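Local coordinates for protein (o6-methylguanine-dna methyltransferase) (Thermococcus kodakarensis, PDB 1MGT) that repairs O6-methylguanine and O4-methylthymine in DNA by transferring the methyl group irreversibly to one of its own cysteines, at residues 84-97 and 125-139. Residues are numbered along the deposited sequence; the frame is centred on the assembly and turned at random.
With SO4 (sulfate ion), chain D.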
# COMPACT_ATOMS: atom_id res chain seq x y z
N LEU A 84 -3.94 9.94 4.96
CA LEU A 84 -2.72 10.01 4.17
C LEU A 84 -2.18 11.39 3.95
O LEU A 84 -2.92 12.30 3.56
CB LEU A 84 -2.97 9.34 2.79
CG LEU A 84 -3.50 7.90 2.89
CD1 LEU A 84 -3.76 7.33 1.49
CD2 LEU A 84 -2.54 7.00 3.65
N SER A 85 -0.86 11.59 4.13
CA SER A 85 -0.34 12.93 3.91
C SER A 85 -0.06 13.26 2.46
O SER A 85 -0.01 14.46 2.11
CB SER A 85 1.00 13.10 4.68
OG SER A 85 1.97 12.35 3.97
N PHE A 86 0.18 12.29 1.59
CA PHE A 86 0.54 12.48 0.21
C PHE A 86 1.87 13.21 0.08
O PHE A 86 2.16 13.79 -0.97
CB PHE A 86 -0.53 13.15 -0.68
CG PHE A 86 -1.63 12.12 -0.94
CD1 PHE A 86 -2.79 12.15 -0.22
CD2 PHE A 86 -1.40 11.13 -1.89
CE1 PHE A 86 -3.79 11.21 -0.42
CE2 PHE A 86 -2.41 10.19 -2.09
CZ PHE A 86 -3.57 10.23 -1.38
N GLU A 87 2.70 13.18 1.13
CA GLU A 87 4.02 13.81 1.03
C GLU A 87 4.89 12.91 0.15
O GLU A 87 4.81 11.68 0.31
CB GLU A 87 4.68 13.91 2.43
CG GLU A 87 4.04 14.96 3.32
CD GLU A 87 4.61 14.99 4.73
OE1 GLU A 87 5.70 14.48 5.00
OE2 GLU A 87 3.97 15.54 5.65
N GLY A 88 5.63 13.48 -0.78
CA GLY A 88 6.49 12.77 -1.70
C GLY A 88 5.69 12.02 -2.80
O GLY A 88 6.23 11.08 -3.36
N VAL A 89 4.47 12.43 -3.03
CA VAL A 89 3.64 11.76 -4.08
C VAL A 89 3.38 12.82 -5.16
O VAL A 89 2.98 13.94 -4.78
CB VAL A 89 2.34 11.21 -3.49
CG1 VAL A 89 1.42 10.58 -4.56
CG2 VAL A 89 2.64 10.12 -2.45
N THR A 90 3.65 12.52 -6.41
CA THR A 90 3.42 13.52 -7.49
C THR A 90 1.93 13.65 -7.75
O THR A 90 1.09 12.80 -7.41
CB THR A 90 4.12 13.14 -8.79
OG1 THR A 90 3.52 11.97 -9.38
CG2 THR A 90 5.61 12.90 -8.63
N PRO A 91 1.51 14.75 -8.39
CA PRO A 91 0.11 14.97 -8.71
C PRO A 91 -0.44 13.79 -9.55
O PRO A 91 -1.58 13.38 -9.29
CB PRO A 91 0.12 16.27 -9.52
CG PRO A 91 1.37 16.98 -9.04
CD PRO A 91 2.38 15.87 -8.85
N PHE A 92 0.32 13.28 -10.49
CA PHE A 92 -0.11 12.15 -11.32
C PHE A 92 -0.31 10.91 -10.44
O PHE A 92 -1.32 10.23 -10.46
CB PHE A 92 0.88 11.80 -12.41
CG PHE A 92 0.55 10.51 -13.12
CD1 PHE A 92 -0.59 10.44 -13.91
CD2 PHE A 92 1.38 9.41 -13.05
CE1 PHE A 92 -0.90 9.28 -14.57
CE2 PHE A 92 1.07 8.24 -13.71
CZ PHE A 92 -0.08 8.18 -14.47
N GLU A 93 0.73 10.60 -9.62
CA GLU A 93 0.60 9.44 -8.75
C GLU A 93 -0.60 9.55 -7.85
O GLU A 93 -1.34 8.58 -7.66
CB GLU A 93 1.90 9.27 -7.90
CG GLU A 93 3.08 8.85 -8.77
CD GLU A 93 4.43 9.14 -8.11
OE1 GLU A 93 4.44 9.70 -6.99
OE2 GLU A 93 5.46 8.80 -8.72
N LYS A 94 -0.86 10.72 -7.26
CA LYS A 94 -1.99 10.92 -6.39
C LYS A 94 -3.31 10.63 -7.13
O LYS A 94 -4.19 10.01 -6.54
CB LYS A 94 -2.06 12.36 -5.87
CG LYS A 94 -3.26 12.65 -4.96
CD LYS A 94 -2.97 13.93 -4.17
CE LYS A 94 -4.14 14.23 -3.22
NZ LYS A 94 -4.11 15.67 -2.83
N LYS A 95 -3.40 11.10 -8.35
CA LYS A 95 -4.61 10.90 -9.18
C LYS A 95 -4.85 9.41 -9.38
O LYS A 95 -5.97 8.91 -9.22
CB LYS A 95 -4.45 11.61 -10.51
CG LYS A 95 -5.54 11.40 -11.56
CD LYS A 95 -4.98 11.84 -12.92
CE LYS A 95 -6.03 11.83 -14.03
NZ LYS A 95 -5.36 11.73 -15.38
N VAL A 96 -3.79 8.69 -9.70
CA VAL A 96 -3.93 7.24 -9.88
C VAL A 96 -4.34 6.58 -8.58
O VAL A 96 -5.28 5.76 -8.53
CB VAL A 96 -2.62 6.64 -10.43
CG1 VAL A 96 -2.63 5.11 -10.37
CG2 VAL A 96 -2.32 7.14 -11.83
N TYR A 97 -3.65 6.91 -7.46
CA TYR A 97 -3.98 6.29 -6.18
C TYR A 97 -5.40 6.54 -5.72
O TYR A 97 -6.12 5.68 -5.22
CB TYR A 97 -3.01 6.75 -5.04
CG TYR A 97 -1.56 6.46 -5.35
CD1 TYR A 97 -1.17 5.47 -6.23
CD2 TYR A 97 -0.53 7.19 -4.72
CE1 TYR A 97 0.14 5.20 -6.53
CE2 TYR A 97 0.79 6.93 -5.02
CZ TYR A 97 1.14 5.95 -5.91
OH TYR A 97 2.46 5.70 -6.22
N ALA A 125 3.13 4.06 -17.33
CA ALA A 125 3.01 5.11 -16.29
C ALA A 125 2.32 4.59 -15.06
O ALA A 125 2.69 4.86 -13.90
CB ALA A 125 2.30 6.33 -16.89
N VAL A 126 1.26 3.76 -15.22
CA VAL A 126 0.52 3.18 -14.12
C VAL A 126 1.41 2.18 -13.38
O VAL A 126 1.38 2.14 -12.15
CB VAL A 126 -0.75 2.43 -14.62
CG1 VAL A 126 -1.34 1.54 -13.54
CG2 VAL A 126 -1.79 3.49 -15.03
N GLY A 127 2.19 1.42 -14.15
CA GLY A 127 3.10 0.45 -13.53
C GLY A 127 4.12 1.22 -12.66
O GLY A 127 4.36 0.81 -11.52
N GLY A 128 4.68 2.29 -13.16
CA GLY A 128 5.64 3.09 -12.39
C GLY A 128 5.01 3.60 -11.10
O GLY A 128 5.66 3.62 -10.04
N ALA A 129 3.76 4.08 -11.17
CA ALA A 129 3.08 4.57 -9.99
C ALA A 129 2.82 3.46 -9.00
O ALA A 129 2.92 3.66 -7.78
CB ALA A 129 1.78 5.30 -10.37
N MET A 130 2.48 2.24 -9.47
CA MET A 130 2.23 1.15 -8.53
C MET A 130 3.51 0.75 -7.82
O MET A 130 3.48 0.47 -6.61
CB MET A 130 1.65 -0.08 -9.23
CG MET A 130 0.28 0.13 -9.88
SD MET A 130 -0.96 0.64 -8.69
CE MET A 130 -1.02 2.39 -8.95
N LYS A 131 4.62 0.72 -8.56
CA LYS A 131 5.90 0.37 -7.94
C LYS A 131 6.28 1.32 -6.81
O LYS A 131 6.87 0.93 -5.79
CB LYS A 131 7.01 0.46 -9.00
CG LYS A 131 8.35 -0.05 -8.48
CD LYS A 131 9.44 0.30 -9.48
CE LYS A 131 10.65 -0.65 -9.31
NZ LYS A 131 11.85 0.00 -9.92
N ARG A 132 5.96 2.59 -6.99
CA ARG A 132 6.27 3.63 -6.04
C ARG A 132 5.25 3.88 -4.98
O ARG A 132 5.48 4.78 -4.16
CB ARG A 132 6.55 4.95 -6.79
CG ARG A 132 7.83 4.84 -7.65
CD ARG A 132 7.84 5.92 -8.71
NE ARG A 132 9.11 5.99 -9.43
CZ ARG A 132 9.42 5.25 -10.49
NH1 ARG A 132 8.54 4.37 -10.97
NH2 ARG A 132 10.60 5.39 -11.09
N ASN A 133 4.12 3.16 -4.95
CA ASN A 133 3.10 3.44 -3.96
C ASN A 133 3.65 3.33 -2.54
O ASN A 133 4.06 2.25 -2.12
CB ASN A 133 1.97 2.41 -4.18
CG ASN A 133 0.85 2.55 -3.17
OD1 ASN A 133 0.67 3.61 -2.59
ND2 ASN A 133 0.09 1.46 -3.00
N PRO A 134 3.63 4.41 -1.78
CA PRO A 134 4.11 4.37 -0.40
C PRO A 134 3.05 3.90 0.55
O PRO A 134 3.23 3.77 1.76
CB PRO A 134 4.49 5.85 -0.16
CG PRO A 134 3.52 6.62 -0.97
CD PRO A 134 3.21 5.77 -2.17
N TYR A 135 1.81 3.60 0.06
CA TYR A 135 0.72 3.18 0.86
C TYR A 135 0.08 1.83 0.46
O TYR A 135 -1.14 1.81 0.18
CB TYR A 135 -0.41 4.24 0.81
CG TYR A 135 0.04 5.68 0.99
CD1 TYR A 135 -0.29 6.62 0.03
CD2 TYR A 135 0.76 6.08 2.12
CE1 TYR A 135 0.09 7.95 0.19
CE2 TYR A 135 1.15 7.40 2.27
CZ TYR A 135 0.82 8.32 1.30
OH TYR A 135 1.19 9.66 1.42
N PRO A 136 0.82 0.77 0.49
CA PRO A 136 0.27 -0.57 0.18
C PRO A 136 -0.83 -0.87 1.18
O PRO A 136 -0.96 -0.30 2.28
CB PRO A 136 1.43 -1.51 0.32
CG PRO A 136 2.41 -0.80 1.21
CD PRO A 136 2.26 0.66 0.85
N ILE A 137 -1.72 -1.80 0.80
CA ILE A 137 -2.87 -2.21 1.54
C ILE A 137 -4.00 -1.19 1.41
O ILE A 137 -5.05 -1.47 0.81
CB ILE A 137 -2.68 -2.59 3.01
CG1 ILE A 137 -1.59 -3.67 3.16
CG2 ILE A 137 -4.00 -3.09 3.64
CD1 ILE A 137 -1.13 -3.80 4.61
N VAL A 138 -3.82 0.00 1.94
CA VAL A 138 -4.84 1.04 1.91
C VAL A 138 -5.07 1.51 0.47
O VAL A 138 -6.26 1.62 0.12
CB VAL A 138 -4.54 2.16 2.90
CG1 VAL A 138 -4.38 1.52 4.31
CG2 VAL A 138 -3.24 2.85 2.56
N VAL A 139 -4.04 1.79 -0.28
CA VAL A 139 -4.21 2.17 -1.74
C VAL A 139 -4.05 0.78 -2.32
O VAL A 139 -2.97 0.15 -2.21
CB VAL A 139 -3.15 3.16 -2.19
CG1 VAL A 139 -3.07 3.22 -3.72
CG2 VAL A 139 -3.48 4.55 -1.63
S SO4 D . 11.52 8.93 -8.55
O1 SO4 D . 11.73 10.04 -7.57
O2 SO4 D . 11.44 7.62 -7.82
O3 SO4 D . 12.66 8.90 -9.52
O4 SO4 D . 10.25 9.14 -9.31
O HOH W 1 3.65 10.12 2.13
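Tyr97 drives its ring from helix 91-97 into the C-terminal end of helix 125-131, where its OH donates to Ala129 O at 2.6 Å from somewhat outside the carbonyl plane. With CG anti to its own carbonyl carbon (chi1 -58°), the ring slips past Asn133, whose OD1 lies over the centre of one face; Glu93 O sits over the rim of the other. Met130 CE lies at the ring's edge, near its plane, and is pressed to 3.5 Å from Val96 CG1, the tightest carbon contact here. The two helix segments cross nearly at right angles (-87°); at the crossing Ala129 CB packs against Glu93 CG and Tyr97 CE1, and the axes stay 9.9 Å apart.

A second aromatic, Tyr135, points its OH at the turn 86-89. Leu84 CD2 covers one face of its ring, 3.9 Å from the centroid, while Pro134 CG covers the opposite face, and the edge of the Tyr135 ring meets the face of Phe86 in a T-shaped pair. The hydroxyl accepts from Phe86 N at 2.8 Å through a rather bent bond (130°) and donates to a water that bridges to Glu87 O.

Toward solvent the contact thins. Phe92 merely rests its ring edge on Ala125, and Arg132 passes Glu93 with only CD near OE2 (3.7 Å). Arg132 NH1 turns back to Gly128 O, and its NE makes a long bond to a sulfate, probably from the crystallisation liquor, also bound by Arg50, which salt-bridges Glu93 OE1.

Within the DNA-binding domain, Met130 and Asn133 also touch Cys141, the inferred methyl acceptor. Asn133 OD1 accepts from Tyr135 N in an Asx turn. The two tyrosine hydroxyls, bonded to Ala129 O and Phe86 N, probably help to hold the bend between helix 125-131 and the nucleophile.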